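Long-range contacts in Lmo2181 protein (Listeria monocytogenes serovar 1/2a, PDB 5JCV), which cleaves the C-terminal sorting signal of surface proteins and, through a thioester intermediate, joins them covalently to the bacterial cell wall: residues Thr60-Leu64 and Ser103-Tyr108; Val110-Tyr116 and Met177-Leu183; Asp121-Ile125 and Asp137-Val142. All coordinates share one frame; numbering follows the deposited sequence.

The chain holds the class B sortase domain of the membrane protein, a sortase beta-barrel fold. Interaction 2 pairs its strands 107-118 and 176-182. Interaction 1 sits at the start of strand 107-118, its centre about 17 Å from that of interaction 2, which it meets where Y108 CB lies 3.9 Å from L183 CD2. Interaction 3 sets helix 132-145 against the 121-125 loop, nested within the chain segment that interaction 2 closes; their centres are about 12 Å apart, and Q180 NE2 probably hydrogen-bonds Y138 OH (2.8 Å). In sortases the strands corresponding to 160-165 and 176-182 border the active site, so the M177 end of interaction 2, and Y124 of interaction 3 through R176, probably lie near it.

Interaction 1. Residues Thr60-Leu64 and Ser103-Tyr108; sequences TNEFL and SGLTNY
The Y108 ring has E62 OE2 and S103 OG at its edge, close to its plane, and the E62 carboxylate stands steeply to it, the two planes 79° apart. The F63 ring carries E62 CB over one face, 3.9 Å above the plane, and meets L105 CD1 at its edge, with F63 CE1 3.7 Å from that methyl. The contact joins an Asx turn, in the loop between strands 53-55 and 67-72, to the turn of the beta hairpin made by strands 98-102 and 107-118. E62 stretches out (chi2 163°) to bring its carboxylate to the hairpin turn. Y108 OH is placed to donate to E62 OE2, though the modelled 2.4 Å between them is too short to trust. S103 OG lies 2.7 Å from E62 OE2 and 3.0 Å from T106 O, two acceptors that compete for one proton. The hairpin turn itself is closed by S103 N bonding T106 O. L105 CD1 also touches the carboxylate, 3.3 Å from E62 OE1, and L105 packs on L105 of the second subunit. Just before E62 in the chain, N61 OD1 shapes the loop: it accepts from F63 N at 2.8 Å, tilted 24° from the amide plane, and from L64 N at 3.1 Å, well above the same face.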
loop_
_atom_site.group_PDB
_atom_site.type_symbol
_atom_site.label_atom_id
_atom_site.label_comp_id
_atom_site.label_asym_id
_atom_site.label_seq_id
_atom_site.Cartn_x
_atom_site.Cartn_y
_atom_site.Cartn_z
ATOM N N THR A 60 -9.265 7.249 -6.228
ATOM C CA THR A 60 -8.092 7.521 -5.372
ATOM C C THR A 60 -8.445 7.696 -3.898
ATOM O O THR A 60 -7.619 8.112 -3.148
ATOM C CB THR A 60 -7.412 8.790 -5.843
ATOM O OG1 THR A 60 -8.413 9.809 -5.923
ATOM C CG2 THR A 60 -6.815 8.569 -7.237
ATOM N N ASN A 61 -9.655 7.312 -3.506
ATOM C CA ASN A 61 -10.114 7.375 -2.148
ATOM C C ASN A 61 -11.141 6.295 -1.826
ATOM O O ASN A 61 -12.348 6.484 -2.000
ATOM C CB ASN A 61 -10.729 8.758 -1.898
ATOM C CG ASN A 61 -11.189 8.954 -0.466
ATOM O OD1 ASN A 61 -11.352 7.993 0.348
ATOM N ND2 ASN A 61 -11.409 10.222 -0.134
ATOM N N GLU A 62 -10.629 5.178 -1.337
ATOM C CA GLU A 62 -11.409 4.055 -0.771
ATOM C C GLU A 62 -12.664 4.485 0.058
ATOM O O GLU A 62 -13.766 3.925 -0.093
ATOM C CB GLU A 62 -10.456 3.349 0.183
ATOM C CG GLU A 62 -10.343 1.846 0.147
ATOM C CD GLU A 62 -9.062 1.410 0.863
ATOM O OE1 GLU A 62 -7.989 1.970 0.548
ATOM O OE2 GLU A 62 -9.102 0.541 1.747
ATOM N N PHE A 63 -12.492 5.479 0.943
ATOM C CA PHE A 63 -13.516 5.744 1.969
ATOM C C PHE A 63 -14.670 6.555 1.450
ATOM O O PHE A 63 -15.786 6.489 2.002
ATOM C CB PHE A 63 -12.946 6.463 3.187
ATOM C CG PHE A 63 -11.522 6.142 3.456
ATOM C CD1 PHE A 63 -11.153 4.846 3.814
ATOM C CD2 PHE A 63 -10.539 7.141 3.342
ATOM C CE1 PHE A 63 -9.827 4.537 4.046
ATOM C CE2 PHE A 63 -9.208 6.841 3.579
ATOM C CZ PHE A 63 -8.852 5.534 3.932
ATOM N N LEU A 64 -14.402 7.346 0.420
ATOM C CA LEU A 64 -15.411 8.243 -0.109
ATOM C C LEU A 64 -15.883 7.844 -1.500
ATOM O O LEU A 64 -17.030 8.137 -1.848
ATOM C CB LEU A 64 -14.913 9.711 -0.101
ATOM C CG LEU A 64 -15.025 10.526 1.219
ATOM C CD1 LEU A 64 -14.293 9.853 2.355
ATOM C CD2 LEU A 64 -14.497 11.945 1.049
ATOM N N SER A 103 -7.111 -3.384 -1.079
ATOM C CA SER A 103 -6.610 -2.066 -1.454
ATOM C C SER A 103 -5.139 -1.948 -0.955
ATOM O O SER A 103 -4.483 -2.955 -0.601
ATOM C CB SER A 103 -7.468 -0.979 -0.830
ATOM O OG SER A 103 -7.448 -1.169 0.579
ATOM N N GLY A 104 -4.616 -0.725 -0.924
ATOM C CA GLY A 104 -3.285 -0.495 -0.377
ATOM C C GLY A 104 -3.232 -0.690 1.132
ATOM O O GLY A 104 -2.154 -0.895 1.678
ATOM N N LEU A 105 -4.396 -0.628 1.789
ATOM C CA LEU A 105 -4.511 -0.648 3.249
ATOM C C LEU A 105 -4.901 -1.985 3.766
ATOM O O LEU A 105 -4.364 -2.444 4.777
ATOM C CB LEU A 105 -5.622 0.295 3.716
ATOM C CG LEU A 105 -5.557 1.755 3.276
ATOM C CD1 LEU A 105 -6.881 2.428 3.592
ATOM C CD2 LEU A 105 -4.388 2.469 3.950
ATOM N N THR A 106 -5.882 -2.593 3.110
ATOM C CA THR A 106 -6.605 -3.693 3.723
ATOM C C THR A 106 -7.537 -4.451 2.766
ATOM O O THR A 106 -7.797 -3.981 1.668
ATOM C CB THR A 106 -7.470 -3.163 4.887
ATOM O OG1 THR A 106 -8.005 -4.294 5.612
ATOM C CG2 THR A 106 -8.601 -2.193 4.345
ATOM N N ASN A 107 -8.071 -5.589 3.236
ATOM C CA ASN A 107 -8.962 -6.453 2.438
ATOM C C ASN A 107 -10.478 -6.233 2.681
ATOM O O ASN A 107 -10.867 -5.833 3.752
ATOM C CB ASN A 107 -8.604 -7.884 2.730
ATOM C CG ASN A 107 -8.811 -8.218 4.186
ATOM O OD1 ASN A 107 -8.499 -7.393 5.049
ATOM N ND2 ASN A 107 -9.340 -9.416 4.480
ATOM N N TYR A 108 -11.318 -6.462 1.660
ATOM C CA TYR A 108 -12.798 -6.452 1.791
ATOM C C TYR A 108 -13.333 -7.748 1.171
ATOM O O TYR A 108 -12.740 -8.259 0.229
ATOM C CB TYR A 108 -13.448 -5.259 1.069
ATOM C CG TYR A 108 -12.868 -3.910 1.467
ATOM C CD1 TYR A 108 -13.577 -3.043 2.305
ATOM C CD2 TYR A 108 -11.598 -3.511 1.013
ATOM C CE1 TYR A 108 -13.051 -1.820 2.677
ATOM C CE2 TYR A 108 -11.059 -2.294 1.380
ATOM C CZ TYR A 108 -11.787 -1.457 2.223
ATOM O OH TYR A 108 -11.243 -0.266 2.599
#

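Interaction 2. Residues Val110-Tyr116 and Met177-Leu183; sequences VEIFAVY and MVIQGKL
The Y116 ring and the Q180 amide stand nearly perpendicular, their planes 87° apart, and the ring's hydroxyl donates to the amide oxygen: Y116 OH to Q180 OE1 is 2.8 Å. The hydroxyl approaches from above the amide plane, 69° out of it. A chi1 of 46° lays the Y116 ring alongside V178, whose CB makes a CH-pi contact over its face, 4.2 Å from the centroid. These antiparallel strands, part of the sortase beta barrel, are interrupted by a classic beta bulge. F113 N and A114 N both bond Q180 O, at 2.9 and 3.2 Å, so F113 is the extra residue and the register slips by one. Its ring leans over the partner strand, with G181 C and K182 N at its edge. G181 has no side chain, and the backbones close in there, I112 CA 3.8 Å from G181 CA. V110 CG1 also presses on G181 CA, at a tight 3.5 Å. On the sheet face of I112, V115 and I179, V115 and I179 run side by side, V115 CG2 3.7 Å from I179 CD1, while the bent chain of selenomethionine M177 brings its CE to 3.5 Å from V115 CG1. E111 and K182 share the other face, but K182 NZ bonds K153 O. Strand 160-165 flanks strand 176-182, its T162 OG1 bonding Q180 NE2; strand 98-102 flanks strand 107-118 on the other side. Helix 132-145 packs on F113, Y116 and Q180, and Y87 of a loop touches I112 and I179.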
loop_
_atom_site.group_PDB
_atom_site.type_symbol
_atom_site.label_atom_id
_atom_site.label_comp_id
_atom_site.label_asym_id
_atom_site.label_seq_id
_atom_site.Cartn_x
_atom_site.Cartn_y
_atom_site.Cartn_z
ATOM N N VAL A 110 -16.367 -8.621 -0.917
ATOM C CA VAL A 110 -17.360 -7.884 -1.658
ATOM C C VAL A 110 -18.533 -8.790 -1.954
ATOM O O VAL A 110 -18.345 -9.912 -2.416
ATOM C CB VAL A 110 -16.767 -7.391 -2.986
ATOM C CG1 VAL A 110 -17.803 -6.558 -3.721
ATOM C CG2 VAL A 110 -15.499 -6.559 -2.750
ATOM N N GLU A 111 -19.729 -8.268 -1.722
ATOM C CA GLU A 111 -20.971 -8.984 -1.888
ATOM C C GLU A 111 -21.653 -8.571 -3.205
ATOM O O GLU A 111 -22.234 -7.469 -3.325
ATOM C CB GLU A 111 -21.886 -8.655 -0.696
ATOM C CG GLU A 111 -22.741 -9.809 -0.249
ATOM C CD GLU A 111 -23.715 -9.485 0.889
ATOM O OE1 GLU A 111 -23.519 -8.508 1.671
ATOM O OE2 GLU A 111 -24.700 -10.266 0.998
ATOM N N ILE A 112 -21.617 -9.467 -4.183
ATOM C CA ILE A 112 -22.148 -9.180 -5.505
ATOM C C ILE A 112 -23.669 -8.994 -5.486
ATOM O O ILE A 112 -24.407 -9.812 -4.938
ATOM C CB ILE A 112 -21.793 -10.322 -6.477
ATOM C CG1 ILE A 112 -20.287 -10.337 -6.739
ATOM C CG2 ILE A 112 -22.544 -10.161 -7.791
ATOM C CD1 ILE A 112 -19.764 -11.690 -7.192
ATOM N N PHE A 113 -24.127 -7.918 -6.102
ATOM C CA PHE A 113 -25.546 -7.624 -6.199
ATOM C C PHE A 113 -26.069 -7.371 -7.635
ATOM O O PHE A 113 -27.284 -7.376 -7.852
ATOM C CB PHE A 113 -25.876 -6.443 -5.310
ATOM C CG PHE A 113 -25.374 -5.121 -5.830
ATOM C CD1 PHE A 113 -26.163 -4.346 -6.657
ATOM C CD2 PHE A 113 -24.142 -4.636 -5.452
ATOM C CE1 PHE A 113 -25.705 -3.136 -7.133
ATOM C CE2 PHE A 113 -23.689 -3.423 -5.917
ATOM C CZ PHE A 113 -24.470 -2.677 -6.760
ATOM N N ALA A 114 -25.172 -7.180 -8.606
ATOM C CA ALA A 114 -25.572 -6.962 -10.019
ATOM C C ALA A 114 -24.565 -7.540 -10.980
ATOM O O ALA A 114 -23.360 -7.389 -10.821
ATOM C CB ALA A 114 -25.740 -5.476 -10.320
ATOM N N VAL A 115 -25.092 -8.157 -12.014
ATOM C CA VAL A 115 -24.302 -8.851 -13.044
ATOM C C VAL A 115 -24.960 -8.564 -14.408
ATOM O O VAL A 115 -26.145 -8.786 -14.561
ATOM C CB VAL A 115 -24.335 -10.357 -12.756
ATOM C CG1 VAL A 115 -23.805 -11.160 -13.912
ATOM C CG2 VAL A 115 -23.612 -10.679 -11.460
ATOM N N TYR A 116 -24.212 -8.066 -15.389
ATOM C CA TYR A 116 -24.780 -7.891 -16.739
ATOM C C TYR A 116 -23.698 -7.719 -17.771
ATOM O O TYR A 116 -22.529 -7.470 -17.432
ATOM C CB TYR A 116 -25.733 -6.681 -16.797
ATOM C CG TYR A 116 -25.191 -5.440 -16.141
ATOM C CD1 TYR A 116 -24.462 -4.523 -16.866
ATOM C CD2 TYR A 116 -25.377 -5.204 -14.758
ATOM C CE1 TYR A 116 -23.950 -3.375 -16.260
ATOM C CE2 TYR A 116 -24.862 -4.081 -14.140
ATOM C CZ TYR A 116 -24.137 -3.180 -14.906
ATOM O OH TYR A 116 -23.633 -2.069 -14.341
HETATM N N MSE A 177 -18.378 -7.297 -19.923
HETATM C CA MSE A 177 -18.986 -8.021 -18.828
HETATM C C MSE A 177 -18.757 -7.199 -17.574
HETATM O O MSE A 177 -17.694 -6.632 -17.374
HETATM C CB MSE A 177 -18.325 -9.397 -18.808
HETATM C CG MSE A 177 -18.885 -10.238 -17.699
HETATM SE SE MSE A 177 -20.695 -10.772 -18.248
HETATM C CE MSE A 177 -21.368 -10.839 -16.439
ATOM N N VAL A 178 -19.770 -7.102 -16.734
ATOM C CA VAL A 178 -19.709 -6.220 -15.571
ATOM C C VAL A 178 -20.257 -6.941 -14.353
ATOM O O VAL A 178 -21.301 -7.548 -14.426
ATOM C CB VAL A 178 -20.522 -4.936 -15.772
ATOM C CG1 VAL A 178 -20.423 -4.067 -14.516
ATOM C CG2 VAL A 178 -20.023 -4.172 -16.972
ATOM N N ILE A 179 -19.542 -6.843 -13.250
ATOM C CA ILE A 179 -19.968 -7.394 -11.967
ATOM C C ILE A 179 -19.869 -6.247 -10.993
ATOM O O ILE A 179 -18.860 -5.549 -10.975
ATOM C CB ILE A 179 -18.977 -8.480 -11.506
ATOM C CG1 ILE A 179 -18.906 -9.566 -12.567
ATOM C CG2 ILE A 179 -19.344 -9.081 -10.174
ATOM C CD1 ILE A 179 -20.200 -10.301 -12.751
ATOM N N GLN A 180 -20.923 -6.017 -10.231
ATOM C CA GLN A 180 -20.886 -5.024 -9.195
ATOM C C GLN A 180 -21.262 -5.567 -7.795
ATOM O O GLN A 180 -22.176 -6.382 -7.636
ATOM C CB GLN A 180 -21.794 -3.895 -9.593
ATOM C CG GLN A 180 -21.383 -3.269 -10.895
ATOM C CD GLN A 180 -22.268 -2.122 -11.221
ATOM O OE1 GLN A 180 -23.438 -2.330 -11.510
ATOM N NE2 GLN A 180 -21.732 -0.890 -11.142
ATOM N N GLY A 181 -20.513 -5.133 -6.793
ATOM C CA GLY A 181 -20.675 -5.677 -5.479
ATOM C C GLY A 181 -20.611 -4.603 -4.408
ATOM O O GLY A 181 -20.005 -3.558 -4.614
ATOM N N LYS A 182 -21.235 -4.890 -3.270
ATOM C CA LYS A 182 -21.248 -4.001 -2.108
ATOM C C LYS A 182 -19.973 -4.156 -1.269
ATOM O O LYS A 182 -19.598 -5.260 -0.928
ATOM C CB LYS A 182 -22.474 -4.346 -1.247
ATOM C CG LYS A 182 -22.630 -3.564 0.051
ATOM C CD LYS A 182 -23.660 -4.212 0.962
ATOM C CE LYS A 182 -25.072 -3.859 0.525
ATOM N NZ LYS A 182 -26.089 -4.522 1.392
ATOM N N LEU A 183 -19.304 -3.053 -0.955
ATOM C CA LEU A 183 -18.227 -3.072 0.045
ATOM C C LEU A 183 -18.756 -3.316 1.435
ATOM O O LEU A 183 -19.866 -2.944 1.801
ATOM C CB LEU A 183 -17.440 -1.764 0.097
ATOM C CG LEU A 183 -16.371 -1.595 -0.976
ATOM C CD1 LEU A 183 -15.442 -0.454 -0.566
ATOM C CD2 LEU A 183 -15.591 -2.888 -1.178
ATOM O OXT LEU A 183 -18.039 -3.904 2.212
#

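Interaction 3. Residues Asp121-Ile125 and Asp137-Val142; sequences DFYYI and DYLQKV
Y138 OH has two polar partners: it donates to Y124 O, 2.6 Å away, and Q180 NE2 of strand 176-182 probably hydrogen-bonds to it as well. The hydroxyl comes to Y124 O at a C=O...O angle of 117°, tilted moderately from the carbonyl plane; Y124 O lies at the edge of the Y138 ring. With CG anti to the backbone N (chi1 178°), Y138 reaches from helix 132-145 to the short 3-10 segment 123-125 and ties its backbone to the helix. This helix lies in the long insertion between strands 107-118 and 160-165, a helix-bearing loop that is a hallmark of class B sortases. The neighbouring Y123 reaches the opposite way. The two rings slide past each other, nearly parallel but barely overlapping, centroids 5.6 Å apart, and touch chiefly where Y123 CE2 lies 3.6 Å from Y138 CD1. K141 lays its aliphatic chain over one face of the Y123 ring: CD is 4.0 Å from the centroid, 19° off the normal, in a CH-pi contact, the side chains crossing at about a right angle. The edge of that ring meets Y138 CA. V142 CG1 covers a face of Y138, 3.8 Å above its plane, and stands 4.4 Å from Y124 CB. F129 meets Y138 edge-to-face. The Y124 ring turns away from the helix; its hydroxyl bonds S164 OG and R176 NH1. Y124 wedges the loop against strands 107-118, 160-165 and 176-182, beside the helix, which meets the sheet itself through L139 on F113 and V142 on Y116 and Q180.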
loop_
_atom_site.group_PDB
_atom_site.type_symbol
_atom_site.label_atom_id
_atom_site.label_comp_id
_atom_site.label_asym_id
_atom_site.label_seq_id
_atom_site.Cartn_x
_atom_site.Cartn_y
_atom_site.Cartn_z
ATOM N N ASP A 121 -24.491 0.977 -23.375
ATOM C CA ASP A 121 -25.006 1.719 -22.250
ATOM C C ASP A 121 -23.981 1.635 -21.125
ATOM O O ASP A 121 -23.900 0.610 -20.420
ATOM C CB ASP A 121 -26.300 1.100 -21.817
ATOM C CG ASP A 121 -26.857 1.746 -20.591
ATOM O OD1 ASP A 121 -27.843 1.166 -20.087
ATOM O OD2 ASP A 121 -26.323 2.804 -20.152
ATOM N N PHE A 122 -23.181 2.689 -21.005
ATOM C CA PHE A 122 -22.025 2.728 -20.103
ATOM C C PHE A 122 -22.298 3.614 -18.875
ATOM O O PHE A 122 -21.390 4.125 -18.238
ATOM C CB PHE A 122 -20.764 3.235 -20.859
ATOM C CG PHE A 122 -20.143 2.232 -21.831
ATOM C CD1 PHE A 122 -20.513 0.884 -21.866
ATOM C CD2 PHE A 122 -19.155 2.658 -22.709
ATOM C CE1 PHE A 122 -19.912 -0.009 -22.759
ATOM C CE2 PHE A 122 -18.560 1.775 -23.599
ATOM C CZ PHE A 122 -18.932 0.437 -23.614
ATOM N N TYR A 123 -23.566 3.790 -18.557
ATOM C CA TYR A 123 -23.970 4.525 -17.395
ATOM C C TYR A 123 -23.183 4.080 -16.128
ATOM O O TYR A 123 -22.775 4.895 -15.287
ATOM C CB TYR A 123 -25.458 4.293 -17.227
ATOM C CG TYR A 123 -26.046 5.069 -16.112
ATOM C CD1 TYR A 123 -26.422 6.403 -16.299
ATOM C CD2 TYR A 123 -26.218 4.501 -14.851
ATOM C CE1 TYR A 123 -26.966 7.150 -15.275
ATOM C CE2 TYR A 123 -26.764 5.249 -13.816
ATOM C CZ TYR A 123 -27.139 6.573 -14.048
ATOM O OH TYR A 123 -27.683 7.341 -13.057
ATOM N N TYR A 124 -22.948 2.778 -16.017
ATOM C CA TYR A 124 -22.275 2.187 -14.870
ATOM C C TYR A 124 -20.887 2.743 -14.567
ATOM O O TYR A 124 -20.368 2.508 -13.464
ATOM C CB TYR A 124 -22.152 0.661 -15.062
ATOM C CG TYR A 124 -21.015 0.201 -15.951
ATOM C CD1 TYR A 124 -19.784 -0.096 -15.407
ATOM C CD2 TYR A 124 -21.169 0.063 -17.318
ATOM C CE1 TYR A 124 -18.739 -0.541 -16.187
ATOM C CE2 TYR A 124 -20.128 -0.396 -18.118
ATOM C CZ TYR A 124 -18.909 -0.685 -17.543
ATOM O OH TYR A 124 -17.818 -1.120 -18.271
ATOM N N ILE A 125 -20.262 3.453 -15.512
ATOM C CA ILE A 125 -18.901 3.929 -15.253
ATOM C C ILE A 125 -18.862 5.279 -14.517
ATOM O O ILE A 125 -17.777 5.871 -14.388
ATOM C CB ILE A 125 -18.059 4.061 -16.533
ATOM C CG1 ILE A 125 -18.457 5.325 -17.336
ATOM C CG2 ILE A 125 -18.148 2.795 -17.339
ATOM C CD1 ILE A 125 -17.559 5.654 -18.517
ATOM N N ASP A 137 -30.205 6.758 -7.404
ATOM C CA ASP A 137 -30.703 6.690 -8.791
ATOM C C ASP A 137 -29.816 5.727 -9.603
ATOM O O ASP A 137 -30.322 4.903 -10.375
ATOM C CB ASP A 137 -30.673 8.062 -9.505
ATOM C CG ASP A 137 -31.322 9.191 -8.704
ATOM O OD1 ASP A 137 -32.218 8.950 -7.871
ATOM O OD2 ASP A 137 -30.928 10.353 -8.921
ATOM N N TYR A 138 -28.498 5.867 -9.434
ATOM C CA TYR A 138 -27.515 4.963 -10.030
ATOM C C TYR A 138 -27.805 3.498 -9.667
ATOM O O TYR A 138 -27.863 2.626 -10.543
ATOM C CB TYR A 138 -26.096 5.383 -9.631
ATOM C CG TYR A 138 -25.005 4.485 -10.147
ATOM C CD1 TYR A 138 -24.295 4.789 -11.293
ATOM C CD2 TYR A 138 -24.675 3.335 -9.476
ATOM C CE1 TYR A 138 -23.295 3.952 -11.759
ATOM C CE2 TYR A 138 -23.678 2.502 -9.919
ATOM C CZ TYR A 138 -22.995 2.789 -11.064
ATOM O OH TYR A 138 -22.008 1.900 -11.474
ATOM N N LEU A 139 -28.042 3.232 -8.395
ATOM C CA LEU A 139 -28.241 1.858 -7.943
ATOM C C LEU A 139 -29.511 1.256 -8.488
ATOM O O LEU A 139 -29.543 0.079 -8.833
ATOM C CB LEU A 139 -28.252 1.781 -6.428
ATOM C CG LEU A 139 -26.908 2.096 -5.782
ATOM C CD1 LEU A 139 -27.063 2.186 -4.266
ATOM C CD2 LEU A 139 -25.854 1.070 -6.173
ATOM N N GLN A 140 -30.551 2.065 -8.548
ATOM C CA GLN A 140 -31.798 1.679 -9.175
ATOM C C GLN A 140 -31.557 1.277 -10.640
ATOM O O GLN A 140 -32.017 0.230 -11.081
ATOM C CB GLN A 140 -32.793 2.842 -9.055
ATOM C CG GLN A 140 -33.976 2.826 -10.017
ATOM C CD GLN A 140 -34.951 1.694 -9.744
ATOM O OE1 GLN A 140 -34.870 1.012 -8.715
ATOM N NE2 GLN A 140 -35.891 1.492 -10.666
ATOM N N LYS A 141 -30.825 2.095 -11.389
ATOM C CA LYS A 141 -30.592 1.794 -12.795
ATOM C C LYS A 141 -29.824 0.478 -12.966
ATOM O O LYS A 141 -30.247 -0.368 -13.756
ATOM C CB LYS A 141 -29.875 2.945 -13.521
ATOM C CG LYS A 141 -30.722 4.212 -13.633
ATOM C CD LYS A 141 -30.478 5.012 -14.910
ATOM C CE LYS A 141 -31.271 6.323 -14.898
ATOM N NZ LYS A 141 -31.158 7.131 -16.164
ATOM N N VAL A 142 -28.718 0.294 -12.233
ATOM C CA VAL A 142 -27.864 -0.887 -12.458
ATOM C C VAL A 142 -28.479 -2.189 -11.943
ATOM O O VAL A 142 -28.197 -3.261 -12.490
ATOM C CB VAL A 142 -26.415 -0.764 -11.922
ATOM C CG1 VAL A 142 -25.707 0.428 -12.528
ATOM C CG2 VAL A 142 -26.379 -0.728 -10.404
#